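Trypsin inhibitor BGIT (Momordica charantia, PDB 1VBW) inhibits trypsin and belongs to the potato type I family of serine protease inhibitors. Local coordinates at residues A[11-16]-A[59-64]; A[34-39]-A[50-55]; A[4-9]-A[25-30]. One frame throughout, in Å; residues are numbered along the deposited sequence.

Interaction 1 of 3, residues A[11-16]-A[59-64]; sequences QLVGST and GIVARP. With K (potassium ion), chain B.
Val61 and Ile60 reach the 11-16 turn through their torsions: CG1 of Val61 is anti to the backbone N (chi1 -180°), and chi2 of Ile60 (-63°) swings CD1 toward Thr16. Val61 is the buried member of the contact. Its CB presses on Leu12 O at 3.3 Å, and its two methyls spread between that oxygen and Ser15 O. The same residue is held by its backbone N-H and C=O, both bonded to segment 11-16: Gly14 N donates to Val61 O at 2.9 Å, while Val61 N donates to Ser15 O at 2.8 Å, with a C=O...N angle of 174°. Leu12 O also accepts the Ser15 N-H, which closes a type II turn from Leu12 to Ser15 with Gly14 at its third position. Ile60 meets this segment with CG2, 3.7 Å from Gly14 O, and with CD1, 4.1 Å from CG2 of Thr16, the two side chains crossing obliquely. An alanine in place of Ile60 would probably leave the Thr16 methyl without its apolar mate and open a gap beside the Gly14 carbonyl. At the other end, Val13 CG1 rests 3.5 Å from Arg63 C and also touches the ring of Pro64. The 11-16 segment also carries a potassium ion, bound by Gln11 O, by Val13 O at 2.5 Å and by three waters, one of which is hydrogen-bonded to Ser15 OG. Beyond the contact, Val61 packs on Ala20 of helix 17-27 and on Val53. Thr16 OG1 caps Ala19 N at the start of that helix. The arrangement is a type II turn running into the N-cap, tied by a single beta bridge between Thr16 and Ile60 to the connection that follows strand 50-55 in this potato inhibitor fold.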
ATOM      1  N   GLN A  11      -8.838  -5.895   1.870  1.00  6.26           N
ATOM      2  CA  GLN A  11      -9.493  -5.754   3.148  1.00  6.61           C
ATOM      3  C   GLN A  11      -8.949  -4.623   3.982  1.00  6.88           C
ATOM      4  O   GLN A  11      -9.528  -4.319   5.046  1.00  8.33           O
ATOM      5  CB  GLN A  11      -9.433  -7.045   3.988  1.00  8.66           C
ATOM      6  CG  GLN A  11     -10.135  -8.213   3.345  1.00 11.87           C
ATOM      7  CD  GLN A  11     -10.217  -9.394   4.331  1.00 18.35           C
ATOM      8  OE1 GLN A  11     -10.628  -9.277   5.474  1.00 28.50           O
ATOM      9  NE2 GLN A  11      -9.733 -10.546   3.892  1.00 45.23           N
ATOM     10  N   LEU A  12      -7.843  -3.979   3.565  1.00  6.04           N
ATOM     11  CA  LEU A  12      -7.293  -2.884   4.367  0.94  5.93           C
ATOM     12  C   LEU A  12      -7.960  -1.545   4.136  1.00  6.18           C
ATOM     13  O   LEU A  12      -7.684  -0.604   4.891  1.00  6.86           O
ATOM     14  CB  LEU A  12      -5.786  -2.805   4.188  0.94  5.88           C
ATOM     15  CG  LEU A  12      -5.008  -4.022   4.696  0.94  6.24           C
ATOM     16  CD1 LEU A  12      -3.536  -3.876   4.390  0.94  6.76           C
ATOM     17  CD2 LEU A  12      -5.209  -4.193   6.219  0.94  9.29           C
ATOM     18  N   VAL A  13      -8.870  -1.439   3.162  1.00  5.98           N
ATOM     19  CA  VAL A  13      -9.622  -0.183   3.077  1.00  6.07           C
ATOM     20  C   VAL A  13     -10.417  -0.019   4.357  1.00  6.60           C
ATOM     21  O   VAL A  13     -10.964  -0.948   4.916  1.00  7.34           O
ATOM     22  CB  VAL A  13     -10.523  -0.093   1.843  1.00  6.81           C
ATOM     23  CG1 VAL A  13      -9.654  -0.205   0.586  1.00  8.45           C
ATOM     24  CG2 VAL A  13     -11.636  -1.130   1.858  1.00  8.56           C
ATOM     25  N   GLY A  14     -10.438   1.255   4.839  1.00  7.15           N
ATOM     26  CA  GLY A  14     -11.098   1.522   6.102  1.00  7.98           C
ATOM     27  C   GLY A  14     -10.235   1.366   7.307  1.00  8.44           C
ATOM     28  O   GLY A  14     -10.646   1.842   8.374  1.00 10.73           O
ATOM     29  N   SER A  15      -9.072   0.748   7.194  1.00  7.96           N
ATOM     30  CA  SER A  15      -8.097   0.626   8.260  1.00  8.51           C
ATOM     31  C   SER A  15      -7.280   1.916   8.346  1.00  7.01           C
ATOM     32  O   SER A  15      -7.271   2.722   7.433  1.00  7.60           O
ATOM     33  CB  SER A  15      -7.131  -0.563   7.998  1.00 11.18           C
ATOM     34  OG  SER A  15      -7.875  -1.787   7.963  0.67 15.08           O
ATOM     35  N   THR A  16      -6.544   2.072   9.439  1.00  8.24           N
ATOM     36  CA  THR A  16      -5.574   3.179   9.451  1.00  8.50           C
ATOM     37  C   THR A  16      -4.389   2.814   8.584  1.00  7.86           C
ATOM     38  O   THR A  16      -4.005   1.646   8.342  1.00  7.74           O
ATOM     39  CB  THR A  16      -5.049   3.439  10.867  0.89 10.16           C
ATOM     40  OG1 THR A  16      -4.261   2.278  11.293  0.89  9.95           O
ATOM     41  CG2 THR A  16      -6.202   3.608  11.846  0.89 12.13           C
ATOM     42  N   GLY A  59      -5.941   9.879   7.734  1.00  8.29           N
ATOM     43  CA  GLY A  59      -5.015   8.740   7.736  1.00  8.53           C
ATOM     44  C   GLY A  59      -5.696   7.388   7.526  1.00  7.47           C
ATOM     45  O   GLY A  59      -5.033   6.380   7.776  1.00 10.11           O
ATOM     46  N   ILE A  60      -6.903   7.344   7.011  1.00  6.62           N
ATOM     47  CA  ILE A  60      -7.644   6.098   6.765  1.00  6.50           C
ATOM     48  C   ILE A  60      -7.390   5.672   5.320  1.00  5.93           C
ATOM     49  O   ILE A  60      -7.445   6.452   4.408  1.00  6.85           O
ATOM     50  CB  ILE A  60      -9.141   6.302   7.036  1.00  7.20           C
ATOM     51  CG1 ILE A  60      -9.363   6.684   8.514  1.00  9.04           C
ATOM     52  CG2 ILE A  60      -9.916   5.062   6.664  1.00  8.49           C
ATOM     53  CD1 ILE A  60      -8.930   5.609   9.500  1.00 14.67           C
ATOM     54  N   VAL A  61      -7.140   4.351   5.175  1.00  6.20           N
ATOM     55  CA  VAL A  61      -6.919   3.808   3.834  1.00  5.54           C
ATOM     56  C   VAL A  61      -8.181   3.897   2.983  1.00  5.99           C
ATOM     57  O   VAL A  61      -9.244   3.420   3.372  1.00  6.24           O
ATOM     58  CB  VAL A  61      -6.452   2.349   3.965  1.00  5.91           C
ATOM     59  CG1 VAL A  61      -6.197   1.714   2.580  1.00  6.70           C
ATOM     60  CG2 VAL A  61      -5.200   2.225   4.799  1.00  7.13           C
ATOM     61  N   ALA A  62      -8.021   4.509   1.800  1.00  5.86           N
ATOM     62  CA  ALA A  62      -9.143   4.878   0.969  1.00  6.93           C
ATOM     63  C   ALA A  62      -9.081   4.259  -0.417  1.00  6.67           C
ATOM     64  O   ALA A  62      -9.967   4.560  -1.229  1.00  8.04           O
ATOM     65  CB  ALA A  62      -9.213   6.400   0.822  1.00 13.26           C
ATOM     66  N   ARG A  63      -8.074   3.455  -0.699  1.00  6.69           N
ATOM     67  CA  ARG A  63      -7.974   2.684  -1.942  1.00  6.78           C
ATOM     68  C   ARG A  63      -7.356   1.315  -1.589  1.00  6.44           C
ATOM     69  O   ARG A  63      -6.574   1.257  -0.619  1.00  6.81           O
ATOM     70  CB  ARG A  63      -7.053   3.328  -2.979  1.00  8.13           C
ATOM     71  CG  ARG A  63      -7.413   4.772  -3.361  1.00  8.41           C
ATOM     72  CD  ARG A  63      -8.682   4.811  -4.227  1.00 11.25           C
ATOM     73  NE  ARG A  63      -8.922   6.160  -4.720  1.00 11.83           N
ATOM     74  CZ  ARG A  63      -9.447   7.161  -4.062  1.00 11.35           C
ATOM     75  NH1 ARG A  63      -9.596   8.366  -4.641  1.00 15.26           N
ATOM     76  NH2 ARG A  63      -9.869   6.982  -2.793  1.00 11.49           N
ATOM     77  N   PRO A  64      -7.633   0.260  -2.322  1.00  7.22           N
ATOM     78  CA  PRO A  64      -7.050  -1.097  -1.963  1.00  7.12           C
ATOM     79  C   PRO A  64      -5.560  -1.125  -2.224  1.00  6.63           C
ATOM     80  O   PRO A  64      -5.134  -0.953  -3.378  1.00  7.97           O
ATOM     81  CB  PRO A  64      -7.805  -2.070  -2.922  1.00  8.63           C
ATOM     82  CG  PRO A  64      -8.287  -1.202  -4.005  1.00 12.79           C
ATOM     83  CD  PRO A  64      -8.523   0.159  -3.492  1.00  8.64           C
TER
HETATM   84  K     K B1102     -11.710  -3.253   5.724  0.80 10.00           K
HETATM   85  O   HOH W   1     -10.466  -2.212   7.861  1.00 26.35           O
HETATM   86  O   HOH W   2     -11.890  -4.816   7.569  1.00 24.31           O
HETATM   87  O   HOH W   3     -14.197  -2.566   5.730  1.00 10.27           O

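Interaction 2 of 3, residues A[34-39]-A[50-55]; sequences VIIKVG and RVRVWV
Ile36 and Trp54 lie side by side, pointing the same way from neighbouring parallel strands. Trp54 CG is anti to its carbonyl carbon (chi1 -67°), and the CB of Ile36 sits over one face of the indole, toward the rim, with CG2 3.5 Å from CZ3. Lys37 O meets the ring edge. On the same sheet face, CD1 of Ile36 lies against the extended chain of Arg52, 3.9 Å from its CG. Val34, in one of two modelled conformers, places CG1 between the backbone N and the carbonyl carbon (chi1 58°), 3.4 Å from Arg52 CG. The opposite face carries Ile35, whose CD1 lies 3.7 Å from Val53 CB and whose CG2 meets Val55 CG2 with the side chains at about a right angle. Five backbone bonds alternate between the strands, whose axes cross at -34°. Arg52 NH2 stands 3.1 Å above the guanidinium plane of Arg50, over its centre. Arg50 NH1 is paired with Asp45 and the Gly68 carboxylate, and Arg52 NH2 donates to Thr43 O. These partners probably offset the repulsion of like charges, consistent with the family's use of such arginines to brace the inhibitory loop.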
ATOM      1  N   VAL A  34       4.153   2.590   1.467  1.00  6.60           N
ATOM      2  CA  VAL A  34       4.380   4.031   1.391  0.56  9.71           C
ATOM      3  C   VAL A  34       3.044   4.722   1.649  1.00  7.93           C
ATOM      4  O   VAL A  34       2.175   4.553   0.816  1.00  9.26           O
ATOM      5  CB  VAL A  34       4.962   4.416   0.022  0.56 13.63           C
ATOM      6  CG1 VAL A  34       4.088   4.015  -1.131  0.56 27.84           C
ATOM      7  CG2 VAL A  34       5.315   5.913  -0.028  0.56 19.90           C
ATOM      8  N   ILE A  35       2.876   5.483   2.735  1.00  8.29           N
ATOM      9  CA  ILE A  35       1.646   6.199   3.024  0.54  7.32           C
ATOM     10  C   ILE A  35       1.615   7.497   2.227  1.00  7.32           C
ATOM     11  O   ILE A  35       2.554   8.290   2.333  1.00 10.00           O
ATOM     12  CB  ILE A  35       1.546   6.536   4.536  0.54  9.54           C
ATOM     13  CG1 ILE A  35       1.732   5.266   5.335  0.54 10.34           C
ATOM     14  CG2 ILE A  35       0.251   7.277   4.772  0.54 10.81           C
ATOM     15  CD1 ILE A  35       0.516   4.380   5.212  0.54 15.43           C
ATOM     16  N   ILE A  36       0.566   7.725   1.469  1.00  6.86           N
ATOM     17  CA  ILE A  36       0.463   8.898   0.624  1.00  7.25           C
ATOM     18  C   ILE A  36      -0.973   9.400   0.681  1.00  6.66           C
ATOM     19  O   ILE A  36      -1.904   8.608   0.558  1.00  7.13           O
ATOM     20  CB  ILE A  36       0.780   8.630  -0.862  0.53  9.14           C
ATOM     21  CG1 ILE A  36       2.071   7.873  -1.046  0.53 10.04           C
ATOM     22  CG2 ILE A  36       0.795   9.973  -1.572  0.53  9.85           C
ATOM     23  CD1 ILE A  36       2.326   7.497  -2.499  0.53 14.57           C
ATOM     24  N   LYS A  37      -1.157  10.695   0.837  1.00  8.06           N
ATOM     25  CA  LYS A  37      -2.507  11.242   0.874  1.00  8.45           C
ATOM     26  C   LYS A  37      -3.143  11.173  -0.508  1.00  7.36           C
ATOM     27  O   LYS A  37      -2.523  11.569  -1.514  1.00  7.96           O
ATOM     28  CB  LYS A  37      -2.507  12.716   1.326  0.58 12.37           C
ATOM     29  CG  LYS A  37      -3.888  13.335   1.538  0.58 15.75           C
ATOM     30  CD  LYS A  37      -3.836  14.632   2.345  0.58 22.77           C
ATOM     31  CE  LYS A  37      -5.181  15.358   2.380  0.58 21.89           C
ATOM     32  NZ  LYS A  37      -5.028  16.826   2.227  0.58 25.04           N
ATOM     33  N   VAL A  38      -4.402  10.740  -0.562  1.00  7.92           N
ATOM     34  CA  VAL A  38      -5.175  10.780  -1.799  1.00  8.33           C
ATOM     35  C   VAL A  38      -5.073  12.173  -2.433  1.00  8.49           C
ATOM     36  O   VAL A  38      -5.183  13.182  -1.728  1.00 10.31           O
ATOM     37  CB  VAL A  38      -6.653  10.452  -1.449  0.80  9.48           C
ATOM     38  CG1 VAL A  38      -7.569  10.836  -2.617  0.80 10.53           C
ATOM     39  CG2 VAL A  38      -6.775   9.004  -1.055  0.80 10.50           C
ATOM     40  N   GLY A  39      -4.814  12.180  -3.744  1.00 10.15           N
ATOM     41  CA  GLY A  39      -4.736  13.402  -4.498  1.00 12.31           C
ATOM     42  C   GLY A  39      -3.367  14.010  -4.569  1.00 10.89           C
ATOM     43  O   GLY A  39      -3.193  15.037  -5.265  1.00 14.89           O
ATOM     44  N   ARG A  50       7.090  -1.983  -4.085  1.00  5.67           N
ATOM     45  CA  ARG A  50       6.392  -0.831  -3.530  1.00  5.85           C
ATOM     46  C   ARG A  50       4.891  -1.126  -3.414  1.00  5.30           C
ATOM     47  O   ARG A  50       4.310  -1.657  -4.350  1.00  5.99           O
ATOM     48  CB  ARG A  50       6.564   0.346  -4.491  1.00  7.02           C
ATOM     49  CG  ARG A  50       5.916   1.652  -4.054  1.00  8.43           C
ATOM     50  CD  ARG A  50       6.240   2.803  -4.994  1.00 10.17           C
ATOM     51  NE  ARG A  50       5.841   2.523  -6.364  1.00  9.52           N
ATOM     52  CZ  ARG A  50       6.350   3.130  -7.432  1.00 10.86           C
ATOM     53  NH1 ARG A  50       5.897   2.826  -8.653  1.00 12.36           N
ATOM     54  NH2 ARG A  50       7.342   4.020  -7.292  1.00 13.02           N
ATOM     55  N   VAL A  51       4.318  -0.719  -2.290  1.00  5.07           N
ATOM     56  CA  VAL A  51       2.855  -0.731  -2.108  1.00  5.47           C
ATOM     57  C   VAL A  51       2.456   0.664  -1.638  1.00  5.49           C
ATOM     58  O   VAL A  51       2.719   1.010  -0.482  1.00  6.73           O
ATOM     59  CB  VAL A  51       2.380  -1.810  -1.147  1.00  5.50           C
ATOM     60  CG1 VAL A  51       0.867  -1.708  -0.939  1.00  6.56           C
ATOM     61  CG2 VAL A  51       2.733  -3.203  -1.647  1.00  5.90           C
ATOM     62  N   ARG A  52       1.803   1.409  -2.492  1.00  6.31           N
ATOM     63  CA  ARG A  52       1.232   2.690  -2.082  1.00  6.66           C
ATOM     64  C   ARG A  52      -0.007   2.481  -1.236  1.00  6.20           C
ATOM     65  O   ARG A  52      -0.896   1.717  -1.643  1.00  7.75           O
ATOM     66  CB  ARG A  52       0.932   3.532  -3.318  1.00  8.38           C
ATOM     67  CG  ARG A  52       2.255   3.924  -3.984  1.00 12.76           C
ATOM     68  CD  ARG A  52       2.092   4.714  -5.227  1.00 19.11           C
ATOM     69  NE  ARG A  52       3.427   5.241  -5.545  1.00 16.30           N
ATOM     70  CZ  ARG A  52       3.619   5.291  -6.883  1.00 14.04           C
ATOM     71  NH1 ARG A  52       2.617   4.870  -7.608  1.00 24.62           N
ATOM     72  NH2 ARG A  52       4.738   5.783  -7.230  1.00 14.94           N
ATOM     73  N   VAL A  53      -0.074   3.153  -0.131  1.00  5.68           N
ATOM     74  CA  VAL A  53      -1.191   3.135   0.776  1.00  5.91           C
ATOM     75  C   VAL A  53      -1.806   4.537   0.763  1.00  5.44           C
ATOM     76  O   VAL A  53      -1.277   5.434   1.380  1.00  6.25           O
ATOM     77  CB  VAL A  53      -0.792   2.700   2.179  1.00  6.06           C
ATOM     78  CG1 VAL A  53      -2.017   2.680   3.094  1.00  6.98           C
ATOM     79  CG2 VAL A  53      -0.134   1.311   2.148  1.00  7.29           C
ATOM     80  N   TRP A  54      -2.900   4.656  -0.013  1.00  5.83           N
ATOM     81  CA  TRP A  54      -3.521   5.953  -0.225  1.00  5.83           C
ATOM     82  C   TRP A  54      -4.499   6.243   0.917  1.00  5.78           C
ATOM     83  O   TRP A  54      -5.401   5.436   1.143  1.00  7.23           O
ATOM     84  CB  TRP A  54      -4.267   5.964  -1.545  1.00  6.81           C
ATOM     85  CG  TRP A  54      -3.367   5.859  -2.744  1.00  6.83           C
ATOM     86  CD1 TRP A  54      -3.104   4.740  -3.501  1.00  7.80           C
ATOM     87  CD2 TRP A  54      -2.669   6.954  -3.340  1.00  7.20           C
ATOM     88  NE1 TRP A  54      -2.240   5.080  -4.535  1.00  8.84           N
ATOM     89  CE2 TRP A  54      -1.966   6.429  -4.460  1.00  7.72           C
ATOM     90  CE3 TRP A  54      -2.555   8.303  -3.061  1.00  8.53           C
ATOM     91  CZ2 TRP A  54      -1.152   7.234  -5.279  1.00  8.95           C
ATOM     92  CZ3 TRP A  54      -1.763   9.110  -3.869  1.00  9.78           C
ATOM     93  CH2 TRP A  54      -1.094   8.559  -4.960  1.00 10.08           C
ATOM     94  N   VAL A  55      -4.312   7.373   1.580  1.00  6.21           N
ATOM     95  CA  VAL A  55      -5.071   7.656   2.804  1.00  6.32           C
ATOM     96  C   VAL A  55      -5.802   8.990   2.677  1.00  6.83           C
ATOM     97  O   VAL A  55      -5.448   9.918   1.944  1.00  7.75           O
ATOM     98  CB  VAL A  55      -4.189   7.667   4.033  1.00  6.85           C
ATOM     99  CG1 VAL A  55      -3.585   6.273   4.282  1.00  7.65           C
ATOM    100  CG2 VAL A  55      -3.120   8.725   3.994  1.00  8.02           C
TER

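Interaction 3 of 3, residues A[4-9]-A[25-30]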
ATOM      1  N   GLN A   4       6.239 -11.688  -6.726  1.00 11.68           N
ATOM      2  CA  GLN A   4       5.561 -12.858  -6.180  1.00 13.28           C
ATOM      3  C   GLN A   4       5.076 -12.567  -4.770  1.00 11.77           C
ATOM      4  O   GLN A   4       5.454 -11.593  -4.145  1.00 13.40           O
ATOM      5  CB  GLN A   4       6.500 -14.110  -6.157  1.00 19.56           C
ATOM      6  CG  GLN A   4       6.983 -14.468  -7.532  1.00 28.82           C
ATOM      7  CD  GLN A   4       7.864 -15.667  -7.729  1.00 28.95           C
ATOM      8  OE1 GLN A   4       7.804 -16.668  -7.031  1.00 41.46           O
ATOM      9  NE2 GLN A   4       8.718 -15.542  -8.742  1.00 42.04           N
ATOM     10  N   GLY A   5       4.201 -13.482  -4.314  1.00 11.37           N
ATOM     11  CA  GLY A   5       3.644 -13.291  -2.987  1.00 11.20           C
ATOM     12  C   GLY A   5       2.310 -12.569  -3.049  1.00  9.29           C
ATOM     13  O   GLY A   5       1.726 -12.356  -4.110  1.00 10.08           O
ATOM     14  N   LYS A   6       1.799 -12.242  -1.851  1.00  7.98           N
ATOM     15  CA  LYS A   6       0.573 -11.481  -1.826  1.00  7.33           C
ATOM     16  C   LYS A   6       0.803 -10.127  -2.465  1.00  7.27           C
ATOM     17  O   LYS A   6       1.779  -9.441  -2.147  1.00  7.99           O
ATOM     18  CB  LYS A   6       0.050 -11.353  -0.380  1.00  8.26           C
ATOM     19  CG  LYS A   6      -1.285 -10.677  -0.290  1.00  7.99           C
ATOM     20  CD  LYS A   6      -1.917 -10.827   1.084  1.00  8.04           C
ATOM     21  CE  LYS A   6      -3.239 -10.128   1.171  1.00  8.54           C
ATOM     22  NZ  LYS A   6      -3.824 -10.249   2.547  1.00  9.54           N
ATOM     23  N   SER A   7      -0.132  -9.713  -3.331  1.00  6.96           N
ATOM     24  CA  SER A   7       0.111  -8.487  -4.059  1.00  7.95           C
ATOM     25  C   SER A   7      -1.026  -7.461  -4.017  1.00  6.21           C
ATOM     26  O   SER A   7      -0.889  -6.387  -4.555  1.00  7.09           O
ATOM     27  CB  SER A   7       0.548  -8.803  -5.484  1.00 12.66           C
ATOM     28  OG  SER A   7      -0.398  -9.603  -6.075  1.00 12.53           O
ATOM     29  N   SER A   8      -2.135  -7.798  -3.325  1.00  6.77           N
ATOM     30  CA  SER A   8      -3.150  -6.770  -3.071  0.60  6.39           C
ATOM     31  C   SER A   8      -3.803  -7.081  -1.734  1.00  6.01           C
ATOM     32  O   SER A   8      -3.891  -8.240  -1.317  1.00  6.78           O
ATOM     33  CB  SER A   8      -4.150  -6.661  -4.232  0.60  9.34           C
ATOM     34  OG  SER A   8      -4.962  -5.507  -4.088  0.60  9.32           O
ATOM     35  N   TRP A   9      -4.225  -6.017  -1.096  1.00  5.70           N
ATOM     36  CA  TRP A   9      -4.781  -6.075   0.268  1.00  5.45           C
ATOM     37  C   TRP A   9      -6.134  -5.381   0.319  1.00  5.88           C
ATOM     38  O   TRP A   9      -6.317  -4.344   0.967  1.00  6.11           O
ATOM     39  CB  TRP A   9      -3.821  -5.387   1.269  1.00  5.69           C
ATOM     40  CG  TRP A   9      -2.593  -6.206   1.507  1.00  5.51           C
ATOM     41  CD1 TRP A   9      -2.383  -7.015   2.562  1.00  6.21           C
ATOM     42  CD2 TRP A   9      -1.397  -6.278   0.685  1.00  5.41           C
ATOM     43  NE1 TRP A   9      -1.149  -7.640   2.486  1.00  6.73           N
ATOM     44  CE2 TRP A   9      -0.523  -7.178   1.332  1.00  5.77           C
ATOM     45  CE3 TRP A   9      -0.974  -5.667  -0.487  1.00  5.65           C
ATOM     46  CZ2 TRP A   9       0.730  -7.502   0.824  1.00  6.31           C
ATOM     47  CZ3 TRP A   9       0.265  -5.995  -1.011  1.00  5.98           C
ATOM     48  CH2 TRP A   9       1.111  -6.910  -0.357  1.00  6.35           C
ATOM     49  N   GLU A  25       3.607  -5.247   5.127  1.00  5.65           N
ATOM     50  CA  GLU A  25       5.024  -5.548   5.169  1.00  6.28           C
ATOM     51  C   GLU A  25       5.302  -6.863   5.870  1.00  7.78           C
ATOM     52  O   GLU A  25       6.388  -7.432   5.627  1.00 10.12           O
ATOM     53  CB  GLU A  25       5.780  -4.395   5.869  1.00  7.18           C
ATOM     54  CG  GLU A  25       5.815  -3.172   4.967  1.00  6.89           C
ATOM     55  CD  GLU A  25       6.560  -1.956   5.538  1.00  8.48           C
ATOM     56  OE1 GLU A  25       7.254  -2.080   6.570  1.00 13.57           O
ATOM     57  OE2 GLU A  25       6.556  -0.923   4.863  1.00  6.95           O
ATOM     58  N   ARG A  26       4.432  -7.319   6.757  1.00  8.62           N
ATOM     59  CA  ARG A  26       4.511  -8.627   7.410  1.00 10.28           C
ATOM     60  C   ARG A  26       4.092  -9.716   6.429  1.00  9.18           C
ATOM     61  O   ARG A  26       4.733 -10.772   6.341  1.00 14.30           O
ATOM     62  CB  ARG A  26       3.627  -8.655   8.691  1.00 13.16           C
ATOM     63  CG  ARG A  26       4.082  -7.877   9.941  1.00 12.81           C
ATOM     64  CD  ARG A  26       3.092  -7.434  11.007  1.00 14.31           C
ATOM     65  NE  ARG A  26       2.494  -8.569  11.715  1.00 15.62           N
ATOM     66  CZ  ARG A  26       2.835  -8.881  12.950  1.00 23.04           C
ATOM     67  NH1 ARG A  26       3.742  -8.307  13.683  1.00 38.67           N
ATOM     68  NH2 ARG A  26       2.127  -9.902  13.382  1.00 28.04           N
ATOM     69  N   GLU A  27       3.004  -9.496   5.683  1.00  6.17           N
ATOM     70  CA  GLU A  27       2.488 -10.542   4.785  1.00  5.79           C
ATOM     71  C   GLU A  27       3.357 -10.727   3.555  1.00  6.04           C
ATOM     72  O   GLU A  27       3.453 -11.886   3.076  1.00  6.89           O
ATOM     73  CB  GLU A  27       1.053 -10.213   4.366  1.00  5.74           C
ATOM     74  CG  GLU A  27       0.100 -10.380   5.549  1.00  6.21           C
ATOM     75  CD  GLU A  27      -1.347 -10.276   5.220  1.00  6.45           C
ATOM     76  OE1 GLU A  27      -1.668  -9.709   4.175  1.00  8.12           O
ATOM     77  OE2 GLU A  27      -2.171 -10.774   6.003  1.00  9.47           O
ATOM     78  N   ASN A  28       3.938  -9.666   3.018  1.00  6.03           N
ATOM     79  CA  ASN A  28       4.870  -9.789   1.912  1.00  5.73           C
ATOM     80  C   ASN A  28       6.154  -9.073   2.309  1.00  6.11           C
ATOM     81  O   ASN A  28       6.264  -7.836   2.195  1.00  7.04           O
ATOM     82  CB  ASN A  28       4.300  -9.201   0.633  1.00  6.29           C
ATOM     83  CG  ASN A  28       5.158  -9.572  -0.569  1.00  6.91           C
ATOM     84  OD1 ASN A  28       6.376  -9.809  -0.382  1.00  8.00           O
ATOM     85  ND2 ASN A  28       4.600  -9.686  -1.736  1.00  7.66           N
ATOM     86  N   PRO A  29       7.185  -9.831   2.735  1.00  6.61           N
ATOM     87  CA  PRO A  29       8.430  -9.229   3.166  1.00  7.32           C
ATOM     88  C   PRO A  29       9.233  -8.581   2.075  1.00  7.24           C
ATOM     89  O   PRO A  29      10.256  -7.910   2.362  1.00  9.19           O
ATOM     90  CB  PRO A  29       9.202 -10.390   3.800  1.00 11.23           C
ATOM     91  CG  PRO A  29       8.643 -11.612   3.169  1.00 15.79           C
ATOM     92  CD  PRO A  29       7.202 -11.322   2.872  1.00  9.17           C
ATOM     93  N   ARG A  30       8.802  -8.713   0.832  1.00  6.57           N
ATOM     94  CA  ARG A  30       9.493  -8.120  -0.325  1.00  6.52           C
ATOM     95  C   ARG A  30       8.898  -6.795  -0.750  1.00  5.90           C
ATOM     96  O   ARG A  30       9.269  -6.291  -1.816  1.00  6.80           O
ATOM     97  CB  ARG A  30       9.471  -9.126  -1.449  1.00  9.10           C
ATOM     98  CG  ARG A  30      10.278 -10.406  -1.046  1.00 12.19           C
ATOM     99  CD  ARG A  30      10.333 -11.464  -2.104  1.00 14.56           C
ATOM    100  NE  ARG A  30       9.060 -12.067  -2.403  1.00 28.12           N
ATOM    101  CZ  ARG A  30       8.815 -13.050  -3.249  1.00 38.94           C
ATOM    102  NH1 ARG A  30       9.789 -13.634  -3.985  1.00 49.07           N
ATOM    103  NH2 ARG A  30       7.562 -13.461  -3.360  1.00 66.03           N
TER
HETATM  104  O   HOH W   4       3.599 -12.595   0.350  1.00  9.01           O
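Glu27 OE1 takes two donors at once from Lys6 and Trp9. Lys6 NZ meets it on the syn side in a salt bridge of 2.8 Å, and Trp9 NE1 donates from the anti side at 2.7 Å, with a bent N-H...O angle of 130°. The indole and carboxylate planes are nearly coplanar, 27° apart. Asn28 spends both its amide hydrogens on the 4-9 backbone. With CG anti to the backbone N (chi1 -169°), the amide group is carried toward that chain. ND2 donates to Lys6 O at 2.9 Å, close to its own amide plane, and to Gln4 O at 3.2 Å, on a lone pair of that carbonyl. OD1 accepts from Arg30 N at 2.9 Å in an Asx turn. Water 4 takes the Lys6 N-H and donates to Glu27 O, adding a backbone-to-backbone bridge. CB of Asn28 touches the edge of the Trp9 ring, 4.0 Å from CZ2, and Lys6 CG lies over one face of that ring. With an ammonium and an indole N-H converging on one oxygen, the carboxylate of Glu27 is likely to be stabilised in its charged form, and the amide of Asn28 fixes the N-terminal chain to the end of helix 17-27.

In the fold
Interaction 2 lies closest to the middle of the chain and pairs two strands of the sheet, whereas interactions 1 and 3 lie further out and flank helix 17-27, the first at its start and the third at its end. Interactions 2 and 3 are partly buried; interaction 1 is a surface contact, held by backbone bonds and a metal-bearing turn. The 4-9/25-30 contact relies on side-chain amide and charged groups; the strands combine a regular bond ladder with apolar and arginine side chains. Interaction 1 meets interaction 2 through Ile60 O against Val55 CB and a probable hydrogen bond from Ala62 N to Trp54 O. Interaction 3 reaches the sheet where Trp9 packs on Val51.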